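Local atomic coordinates of flagellar biosynthetic protein FliP (Thermotoga maritima MSB8, PDB entry 5H72), a protein that probably takes part in the export of flagellar proteins across the cell membrane, the chain here being its periplasmic domain. Residues R28-M33 against A66-A71; F32-L37 against A58-A63; K38-E43 against L77-K82. All blocks are in the same frame, centred on the assembly; numbering follows the deposited sequence.

Contact 1 (R28-M33 against A66-A71)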
loop_
_atom_site.group_PDB
_atom_site.type_symbol
_atom_site.label_atom_id
_atom_site.label_comp_id
_atom_site.label_asym_id
_atom_site.label_seq_id
_atom_site.Cartn_x
_atom_site.Cartn_y
_atom_site.Cartn_z
ATOM N N ARG A 28 -9.195 -8.499 -7.420
ATOM C CA ARG A 28 -9.279 -7.098 -7.821
ATOM C C ARG A 28 -7.887 -6.486 -7.994
ATOM O O ARG A 28 -7.611 -5.801 -8.968
ATOM C CB ARG A 28 -10.090 -6.304 -6.796
ATOM C CG ARG A 28 -10.156 -4.812 -7.049
ATOM C CD ARG A 28 -11.301 -4.412 -7.988
ATOM N NE ARG A 28 -11.137 -4.893 -9.362
ATOM C CZ ARG A 28 -10.515 -4.221 -10.330
ATOM N NH1 ARG A 28 -9.974 -3.034 -10.083
ATOM N NH2 ARG A 28 -10.438 -4.735 -11.551
ATOM N N ILE A 29 -6.996 -6.767 -7.056
ATOM C CA ILE A 29 -5.650 -6.203 -7.096
ATOM C C ILE A 29 -4.847 -6.794 -8.252
ATOM O O ILE A 29 -4.141 -6.067 -8.942
ATOM C CB ILE A 29 -4.916 -6.421 -5.758
ATOM C CG1 ILE A 29 -5.642 -5.647 -4.657
ATOM C CG2 ILE A 29 -3.479 -5.955 -5.848
ATOM C CD1 ILE A 29 -5.131 -5.939 -3.266
ATOM N N ARG A 30 -4.966 -8.102 -8.480
ATOM C CA ARG A 30 -4.332 -8.717 -9.650
ATOM C C ARG A 30 -4.810 -8.064 -10.934
ATOM O O ARG A 30 -4.003 -7.726 -11.798
ATOM C CB ARG A 30 -4.614 -10.219 -9.711
ATOM C CG ARG A 30 -3.794 -11.035 -8.723
ATOM C CD ARG A 30 -4.050 -12.520 -8.909
ATOM N NE ARG A 30 -3.652 -12.992 -10.232
ATOM C CZ ARG A 30 -2.419 -13.379 -10.544
ATOM N NH1 ARG A 30 -1.459 -13.349 -9.632
ATOM N NH2 ARG A 30 -2.139 -13.800 -11.766
ATOM N N GLU A 31 -6.122 -7.870 -11.038
ATOM C CA GLU A 31 -6.723 -7.283 -12.241
ATOM C C GLU A 31 -6.227 -5.863 -12.526
ATOM O O GLU A 31 -5.984 -5.530 -13.683
ATOM C CB GLU A 31 -8.260 -7.285 -12.141
ATOM C CG GLU A 31 -8.907 -8.654 -12.366
ATOM C CD GLU A 31 -10.442 -8.627 -12.267
ATOM O OE1 GLU A 31 -11.016 -7.551 -11.966
ATOM O OE2 GLU A 31 -11.077 -9.688 -12.494
ATOM N N PHE A 32 -6.054 -5.024 -11.502
ATOM C CA PHE A 32 -5.589 -3.670 -11.801
ATOM C C PHE A 32 -4.068 -3.634 -11.994
ATOM O O PHE A 32 -3.575 -2.813 -12.759
ATOM C CB PHE A 32 -6.102 -2.626 -10.757
ATOM C CG PHE A 32 -5.303 -2.492 -9.485
ATOM C CD1 PHE A 32 -4.001 -2.003 -9.483
ATOM C CD2 PHE A 32 -5.910 -2.742 -8.261
ATOM C CE1 PHE A 32 -3.293 -1.852 -8.307
ATOM C CE2 PHE A 32 -5.208 -2.582 -7.064
ATOM C CZ PHE A 32 -3.893 -2.138 -7.091
ATOM N N MET A 33 -3.330 -4.532 -11.348
ATOM C CA MET A 33 -1.902 -4.639 -11.629
ATOM C C MET A 33 -1.708 -5.047 -13.084
ATOM O O MET A 33 -0.944 -4.416 -13.823
ATOM C CB MET A 33 -1.220 -5.642 -10.687
ATOM C CG MET A 33 -1.073 -5.136 -9.261
ATOM S SD MET A 33 0.019 -6.125 -8.216
ATOM C CE MET A 33 -0.767 -7.734 -8.274
ATOM N N ALA A 66 4.141 -13.341 -6.500
ATOM C CA ALA A 66 5.568 -13.145 -6.216
ATOM C C ALA A 66 6.319 -12.586 -7.417
ATOM O O ALA A 66 7.403 -12.006 -7.270
ATOM C CB ALA A 66 6.210 -14.453 -5.767
ATOM N N VAL A 67 5.745 -12.771 -8.601
ATOM C CA VAL A 67 6.297 -12.239 -9.830
ATOM C C VAL A 67 5.526 -11.002 -10.255
ATOM O O VAL A 67 6.109 -9.981 -10.631
ATOM C CB VAL A 67 6.237 -13.295 -10.981
ATOM C CG1 VAL A 67 6.525 -12.659 -12.326
ATOM C CG2 VAL A 67 7.191 -14.442 -10.703
ATOM N N LEU A 68 4.202 -11.104 -10.202
ATOM C CA LEU A 68 3.327 -10.048 -10.704
ATOM C C LEU A 68 3.522 -8.732 -9.947
ATOM O O LEU A 68 3.663 -7.679 -10.552
ATOM C CB LEU A 68 1.867 -10.492 -10.629
ATOM C CG LEU A 68 0.796 -9.613 -11.289
ATOM C CD1 LEU A 68 1.079 -9.416 -12.780
ATOM C CD2 LEU A 68 -0.586 -10.223 -11.081
ATOM N N ILE A 69 3.559 -8.799 -8.623
ATOM C CA ILE A 69 3.662 -7.586 -7.820
ATOM C C ILE A 69 4.988 -6.839 -8.034
ATOM O O ILE A 69 4.966 -5.628 -8.243
ATOM C CB ILE A 69 3.449 -7.902 -6.311
ATOM C CG1 ILE A 69 2.030 -8.421 -6.099
ATOM C CG2 ILE A 69 3.674 -6.664 -5.466
ATOM C CD1 ILE A 69 1.780 -8.918 -4.718
ATOM N N PRO A 70 6.144 -7.543 -8.004
ATOM C CA PRO A 70 7.377 -6.802 -8.307
ATOM C C PRO A 70 7.412 -6.216 -9.725
ATOM O O PRO A 70 7.927 -5.110 -9.911
ATOM C CB PRO A 70 8.474 -7.859 -8.135
ATOM C CG PRO A 70 7.895 -8.881 -7.258
ATOM C CD PRO A 70 6.436 -8.928 -7.587
ATOM N N ALA A 71 6.872 -6.937 -10.705
ATOM C CA ALA A 71 6.828 -6.426 -12.078
ATOM C C ALA A 71 5.978 -5.169 -12.141
ATOM O O ALA A 71 6.322 -4.204 -12.825
ATOM C CB ALA A 71 6.288 -7.483 -13.029
#
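Leu68 reaches across from helix 65-80 and lays its CD2 methyl over one face of the Arg30 guanidinium, 3.5 Å above the plane and displaced toward the rim. The nearest nitrogen is NH1 of Arg30, 3.6 Å from CD2 of Leu68, so this is apolar contact against a flat cationic group. A bend at chi3 (62°) turns the guanidinium so that one face is presented to the leucine methyl. Its N-H groups point elsewhere: NH1 bonds Asn65 OD1 and NH2 bonds the carbonyl of Ala63, with a weak bond to that of Glu61. An alanine at this position would remove the flat group from over Leu68 and would probably leave the side chain of Asn65 and the carbonyl of Ala63 without their donors. The other half of the contact is Met33, which is bent at its last torsion (chi3 -59°) and sets CE between two residues of helix 65-80. CE lies 3.6 Å from Ile69 CG1 and 3.8 Å from Leu68 CD2; the Met33 sulfur also touches the isoleucine, with SD 3.7 Å from CG1 of Ile69. The two short helix segments cross at 49° with their axes 10.5 Å apart, and the packing joins the long helix 17-39 to helix 65-80 in an all-helical domain. Helix 65-80 is kinked here, where Pro70 has no N-H to give to the preceding turn. Pro70 and Ala71 meet Leu49 of helix 43-52, while Leu68 extends the apolar cluster to Ile34 and Leu37. Arg28 serves the interface with the second subunit instead: its NH2 makes a salt bridge with Glu31 OE1, nearly in the guanidinium plane, and its NH1 pairs with Glu36 and Glu76 of the second subunit.

Contact 2 (F32-L37 against A58-A63); sequences FMINEL and AKIEEA
Ile34 and Glu61 mark the closest backbone approach, 7.1 Å between their CA atoms, where a continuous turn of helix 17-39 faces a short 3-10 segment, residues 60-62, in the loop before helix 65-80. The loop is tied locally by backbone bonds from Glu62 N to Lys59 O and from Ala63 N to Ile60 O, and Glu62 OE1 accepts the N-H of Ala58. Across the contact the meeting is made by side chains. Ile34 and Ile60 reach toward opposite backbones and overlap side by side, and the CG2 methyl of Ile34 lies 3.9 Å from the CD1 methyl of Ile60. Ile60 has CG1 between its backbone N and its carbonyl carbon (chi1 63°), and the extended remainder of the chain carries CD1 up to the helix. The same methyl grazes Leu37 one turn on, with CD1 of Ile60 4.4 Å from Leu37 CB. The other branch of Ile34 works separately: its CD1 comes 4.0 Å from Glu61 CG, the two side chains crossing at about a right angle. Only the aliphatic part of Glu61 is used in this way. Its chain bends at chi2 (85°), and the carboxylate is engaged through OE2 in a salt bridge with Lys38, so one residue combines apolar contact with Ile34 and a charge pair to the same helix. Two residues of the helix thus receive the loop, Ile34 with both its branches and Leu37 through CB. Behind them, Ile60 rests on Val46 and Phe47 of helix 43-52, Leu37 touches Val46 and also Leu68 of helix 65-80, and Met33 packs on Phe72 of helix 65-80, which places the 3-10 turn against helices 17-39 and 43-52 with helix 65-80 beside them.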
loop_
_atom_site.group_PDB
_atom_site.type_symbol
_atom_site.label_atom_id
_atom_site.label_comp_id
_atom_site.label_asym_id
_atom_site.label_seq_id
_atom_site.Cartn_x
_atom_site.Cartn_y
_atom_site.Cartn_z
ATOM N N PHE A 32 -6.054 -5.024 -11.502
ATOM C CA PHE A 32 -5.589 -3.670 -11.801
ATOM C C PHE A 32 -4.068 -3.634 -11.994
ATOM O O PHE A 32 -3.575 -2.813 -12.759
ATOM C CB PHE A 32 -6.102 -2.626 -10.757
ATOM C CG PHE A 32 -5.303 -2.492 -9.485
ATOM C CD1 PHE A 32 -4.001 -2.003 -9.483
ATOM C CD2 PHE A 32 -5.910 -2.742 -8.261
ATOM C CE1 PHE A 32 -3.293 -1.852 -8.307
ATOM C CE2 PHE A 32 -5.208 -2.582 -7.064
ATOM C CZ PHE A 32 -3.893 -2.138 -7.091
ATOM N N MET A 33 -3.330 -4.532 -11.348
ATOM C CA MET A 33 -1.902 -4.639 -11.629
ATOM C C MET A 33 -1.708 -5.047 -13.084
ATOM O O MET A 33 -0.944 -4.416 -13.823
ATOM C CB MET A 33 -1.220 -5.642 -10.687
ATOM C CG MET A 33 -1.073 -5.136 -9.261
ATOM S SD MET A 33 0.019 -6.125 -8.216
ATOM C CE MET A 33 -0.767 -7.734 -8.274
ATOM N N ILE A 34 -2.427 -6.085 -13.495
ATOM C CA ILE A 34 -2.361 -6.559 -14.869
ATOM C C ILE A 34 -2.771 -5.466 -15.864
ATOM O O ILE A 34 -2.098 -5.248 -16.869
ATOM C CB ILE A 34 -3.235 -7.812 -15.050
ATOM C CG1 ILE A 34 -2.546 -9.011 -14.397
ATOM C CG2 ILE A 34 -3.502 -8.086 -16.524
ATOM C CD1 ILE A 34 -3.439 -10.213 -14.220
ATOM N N ASN A 35 -3.856 -4.760 -15.571
ATOM C CA ASN A 35 -4.320 -3.687 -16.450
ATOM C C ASN A 35 -3.289 -2.569 -16.589
ATOM O O ASN A 35 -3.054 -2.074 -17.689
ATOM C CB ASN A 35 -5.636 -3.123 -15.934
ATOM C CG ASN A 35 -6.227 -2.071 -16.856
ATOM O OD1 ASN A 35 -6.339 -0.905 -16.490
ATOM N ND2 ASN A 35 -6.617 -2.482 -18.056
ATOM N N GLU A 36 -2.665 -2.185 -15.473
ATOM C CA GLU A 36 -1.624 -1.154 -15.470
ATOM C C GLU A 36 -0.433 -1.588 -16.317
ATOM O O GLU A 36 0.151 -0.786 -17.041
ATOM C CB GLU A 36 -1.149 -0.849 -14.043
ATOM C CG GLU A 36 -2.011 0.152 -13.292
ATOM C CD GLU A 36 -1.922 1.561 -13.872
ATOM O OE1 GLU A 36 -0.829 2.166 -13.830
ATOM O OE2 GLU A 36 -2.950 2.064 -14.370
ATOM N N LEU A 37 -0.078 -2.866 -16.211
ATOM C CA LEU A 37 1.063 -3.398 -16.935
ATOM C C LEU A 37 0.801 -3.429 -18.442
ATOM O O LEU A 37 1.692 -3.139 -19.236
ATOM C CB LEU A 37 1.420 -4.802 -16.423
ATOM C CG LEU A 37 2.174 -4.884 -15.089
ATOM C CD1 LEU A 37 2.110 -6.288 -14.537
ATOM C CD2 LEU A 37 3.626 -4.446 -15.228
ATOM N N ALA A 58 2.884 -18.424 -20.242
ATOM C CA ALA A 58 2.592 -17.982 -21.609
ATOM C C ALA A 58 1.999 -16.569 -21.646
ATOM O O ALA A 58 2.171 -15.842 -22.632
ATOM C CB ALA A 58 1.649 -18.964 -22.289
ATOM N N LYS A 59 1.292 -16.189 -20.581
ATOM C CA LYS A 59 0.710 -14.849 -20.479
ATOM C C LYS A 59 0.762 -14.331 -19.044
ATOM O O LYS A 59 0.847 -15.122 -18.101
ATOM C CB LYS A 59 -0.726 -14.856 -20.992
ATOM C CG LYS A 59 -1.595 -15.930 -20.394
ATOM C CD LYS A 59 -2.578 -16.397 -21.448
ATOM C CE LYS A 59 -3.917 -16.792 -20.861
ATOM N NZ LYS A 59 -4.906 -16.987 -21.964
ATOM N N ILE A 60 0.709 -13.011 -18.870
ATOM C CA ILE A 60 0.983 -12.443 -17.552
ATOM C C ILE A 60 -0.101 -12.786 -16.535
ATOM O O ILE A 60 0.144 -12.740 -15.327
ATOM C CB ILE A 60 1.176 -10.913 -17.603
ATOM C CG1 ILE A 60 -0.086 -10.193 -18.071
ATOM C CG2 ILE A 60 2.359 -10.557 -18.502
ATOM C CD1 ILE A 60 0.027 -8.686 -17.953
ATOM N N GLU A 61 -1.279 -13.179 -17.005
ATOM C CA GLU A 61 -2.324 -13.588 -16.071
ATOM C C GLU A 61 -1.970 -14.879 -15.347
ATOM O O GLU A 61 -2.632 -15.242 -14.385
ATOM C CB GLU A 61 -3.667 -13.760 -16.780
ATOM C CG GLU A 61 -4.236 -12.480 -17.376
ATOM C CD GLU A 61 -3.682 -12.194 -18.759
ATOM O OE1 GLU A 61 -2.677 -12.823 -19.138
ATOM O OE2 GLU A 61 -4.257 -11.345 -19.471
ATOM N N GLU A 62 -0.937 -15.575 -15.806
ATOM C CA GLU A 62 -0.522 -16.816 -15.151
ATOM C C GLU A 62 0.630 -16.591 -14.161
ATOM O O GLU A 62 1.039 -17.511 -13.461
ATOM C CB GLU A 62 -0.118 -17.861 -16.195
ATOM C CG GLU A 62 -1.185 -18.140 -17.251
ATOM C CD GLU A 62 -0.635 -18.873 -18.474
ATOM O OE1 GLU A 62 0.608 -18.998 -18.603
ATOM O OE2 GLU A 62 -1.450 -19.326 -19.312
ATOM N N ALA A 63 1.161 -15.376 -14.102
ATOM C CA ALA A 63 2.221 -15.093 -13.144
ATOM C C ALA A 63 1.662 -15.044 -11.725
ATOM O O ALA A 63 0.643 -14.398 -11.474
ATOM C CB ALA A 63 2.917 -13.793 -13.479
#

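Contact 3 (K38-E43 against L77-K82)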
loop_
_atom_site.group_PDB
_atom_site.type_symbol
_atom_site.label_atom_id
_atom_site.label_comp_id
_atom_site.label_asym_id
_atom_site.label_seq_id
_atom_site.Cartn_x
_atom_site.Cartn_y
_atom_site.Cartn_z
ATOM N N LYS A 38 -0.422 -3.782 -18.832
ATOM C CA LYS A 38 -0.770 -3.825 -20.244
ATOM C C LYS A 38 -0.880 -2.423 -20.808
ATOM O O LYS A 38 -0.309 -2.129 -21.855
ATOM C CB LYS A 38 -2.081 -4.583 -20.470
ATOM C CG LYS A 38 -1.956 -6.075 -20.239
ATOM C CD LYS A 38 -3.180 -6.816 -20.752
ATOM C CE LYS A 38 -3.059 -8.311 -20.468
ATOM N NZ LYS A 38 -4.253 -9.079 -20.945
ATOM N N ASN A 39 -1.608 -1.559 -20.111
ATOM C CA ASN A 39 -1.877 -0.224 -20.624
ATOM C C ASN A 39 -0.608 0.617 -20.765
ATOM O O ASN A 39 -0.569 1.551 -21.562
ATOM C CB ASN A 39 -2.915 0.482 -19.743
ATOM C CG ASN A 39 -4.333 -0.080 -19.952
ATOM O OD1 ASN A 39 -4.616 -0.723 -20.969
ATOM N ND2 ASN A 39 -5.223 0.172 -18.996
ATOM N N HIS A 40 0.441 0.266 -20.030
ATOM C CA HIS A 40 1.723 0.957 -20.168
ATOM C C HIS A 40 2.782 0.079 -20.859
ATOM O O HIS A 40 3.960 0.414 -20.879
ATOM C CB HIS A 40 2.223 1.425 -18.802
ATOM C CG HIS A 40 1.304 2.399 -18.126
ATOM N ND1 HIS A 40 1.152 3.699 -18.556
ATOM C CD2 HIS A 40 0.487 2.258 -17.058
ATOM C CE1 HIS A 40 0.284 4.322 -17.779
ATOM N NE2 HIS A 40 -0.139 3.466 -16.861
ATOM N N HIS A 41 2.343 -1.041 -21.426
ATOM C CA HIS A 41 3.198 -1.893 -22.258
ATOM C C HIS A 41 4.433 -2.341 -21.517
ATOM O O HIS A 41 5.548 -2.270 -22.036
ATOM C CB HIS A 41 3.589 -1.159 -23.546
ATOM C CG HIS A 41 2.428 -0.501 -24.234
ATOM N ND1 HIS A 41 2.107 0.825 -24.042
ATOM C CD2 HIS A 41 1.492 -0.999 -25.072
ATOM C CE1 HIS A 41 1.031 1.124 -24.750
ATOM N NE2 HIS A 41 0.636 0.031 -25.388
ATOM N N ASN A 42 4.220 -2.797 -20.288
ATOM C CA ASN A 42 5.299 -3.202 -19.414
ATOM C C ASN A 42 5.276 -4.696 -19.145
ATOM O O ASN A 42 5.948 -5.169 -18.229
ATOM C CB ASN A 42 5.219 -2.439 -18.083
ATOM C CG ASN A 42 5.804 -1.052 -18.170
ATOM O OD1 ASN A 42 5.290 -0.102 -17.580
ATOM N ND2 ASN A 42 6.888 -0.923 -18.918
ATOM N N GLU A 43 4.502 -5.441 -19.928
ATOM C CA GLU A 43 4.351 -6.881 -19.681
ATOM C C GLU A 43 5.687 -7.609 -19.600
ATOM O O GLU A 43 5.813 -8.589 -18.879
ATOM C CB GLU A 43 3.495 -7.543 -20.756
ATOM C CG GLU A 43 2.160 -6.878 -21.013
ATOM C CD GLU A 43 2.242 -5.821 -22.103
ATOM O OE1 GLU A 43 3.358 -5.316 -22.375
ATOM O OE2 GLU A 43 1.187 -5.500 -22.700
ATOM N N LEU A 77 7.288 2.579 -11.433
ATOM C CA LEU A 77 8.435 3.466 -11.278
ATOM C C LEU A 77 8.941 3.913 -12.645
ATOM O O LEU A 77 9.222 5.092 -12.843
ATOM C CB LEU A 77 9.538 2.784 -10.464
ATOM C CG LEU A 77 9.169 2.574 -8.989
ATOM C CD1 LEU A 77 10.079 1.554 -8.321
ATOM C CD2 LEU A 77 9.188 3.896 -8.218
ATOM N N GLU A 78 9.021 2.985 -13.596
ATOM C CA GLU A 78 9.416 3.322 -14.969
ATOM C C GLU A 78 8.530 4.409 -15.560
ATOM O O GLU A 78 9.024 5.350 -16.168
ATOM C CB GLU A 78 9.389 2.080 -15.869
ATOM C CG GLU A 78 10.527 1.090 -15.583
ATOM C CD GLU A 78 10.143 -0.360 -15.864
ATOM O OE1 GLU A 78 9.033 -0.598 -16.396
ATOM O OE2 GLU A 78 10.948 -1.267 -15.549
ATOM N N VAL A 79 7.221 4.289 -15.381
ATOM C CA VAL A 79 6.313 5.316 -15.869
ATOM C C VAL A 79 6.456 6.593 -15.043
ATOM O O VAL A 79 6.427 7.691 -15.596
ATOM C CB VAL A 79 4.838 4.835 -15.851
ATOM C CG1 VAL A 79 3.887 5.944 -16.337
ATOM C CG2 VAL A 79 4.683 3.574 -16.698
ATOM N N ALA A 80 6.637 6.457 -13.730
ATOM C CA ALA A 80 6.718 7.623 -12.837
ATOM C C ALA A 80 7.896 8.545 -13.178
ATOM O O ALA A 80 7.761 9.767 -13.188
ATOM C CB ALA A 80 6.816 7.171 -11.382
ATOM N N PHE A 81 9.041 7.938 -13.465
ATOM C CA PHE A 81 10.253 8.671 -13.790
ATOM C C PHE A 81 10.466 8.731 -15.297
ATOM O O PHE A 81 11.582 8.565 -15.791
ATOM C CB PHE A 81 11.445 8.028 -13.085
ATOM C CG PHE A 81 11.271 7.956 -11.601
ATOM C CD1 PHE A 81 10.899 9.081 -10.891
ATOM C CD2 PHE A 81 11.427 6.761 -10.920
ATOM C CE1 PHE A 81 10.713 9.027 -9.527
ATOM C CE2 PHE A 81 11.245 6.696 -9.551
ATOM C CZ PHE A 81 10.883 7.833 -8.854
ATOM N N LYS A 82 9.362 8.990 -15.993
ATOM C CA LYS A 82 9.264 9.062 -17.454
ATOM C C LYS A 82 9.258 7.662 -18.035
ATOM O O LYS A 82 8.665 7.419 -19.090
ATOM C CB LYS A 82 10.393 9.915 -18.063
ATOM C CG LYS A 82 10.605 9.699 -19.546
ATOM C CD LYS A 82 11.612 8.582 -19.816
ATOM C CE LYS A 82 11.237 7.766 -21.045
ATOM N NZ LYS A 82 12.269 6.719 -21.328
#
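This is a small surface contact, burying 160 Å² in all, between the turn that ends helix 17-39 and the last turn of helix 65-80, its centre about 12 Å from the centre of the chain. Val79 lies at its middle. The CG2 methyl of Val79 sits over a face of the His40 imidazole in a CH-pi contact, 4.2 Å from the ring centroid and 28° off the ring normal. It sits nearer the CG and ND1 end of the ring, CG2 of Val79 being 3.9 Å from His40 CG. With CG1 anti to the backbone N, CG2 is the branch turned to the ring. The same CG2 also touches Asn42 OD1, at 3.8 Å, so a single methyl spans both residues. Asn42 and Glu78 overlap head to tail, their amide and carboxylate planes 60° apart. Although Asn42 ND2 comes to 3.3 Å from Glu78 OE1, the angle is too poor for a hydrogen bond; that oxygen instead accepts one from Asn45 ND2. From the second subunit, Arg28 packs on both His40 and Val79, so the two residues that meet here also help form the interface between copies. His40 leaves the helix and His41 follows with positive phi (57°), which turns the chain back. The N-H of His41 then bonds Lys38 O and that of Asn42 bonds Leu37 O, with His41 as the C-prime residue: the pattern of a Schellman motif closing the C-terminal end of a helix.

Contacts 1 and 2 share Phe32 and Met33 on helix 17-39, their centres about 7 Å apart, and they meet directly: Arg30 NH2 is 2.9 Å from Ala63 O, and Leu68 CD1 lies 3.7 Å from Leu37 CD1. Contact 3 lies farther along, its centre about 13 Å from both of the others. It touches contact 2 through the salt bridge of Lys38 NZ with Glu61 OE2, 2.7 Å, but stays about 5 Å from contact 1 at the nearest atoms, although both join helices 17-39 and 65-80. All three reach the second subunit; Arg28 of one copy meets Glu36, His40 and Val79 of the other.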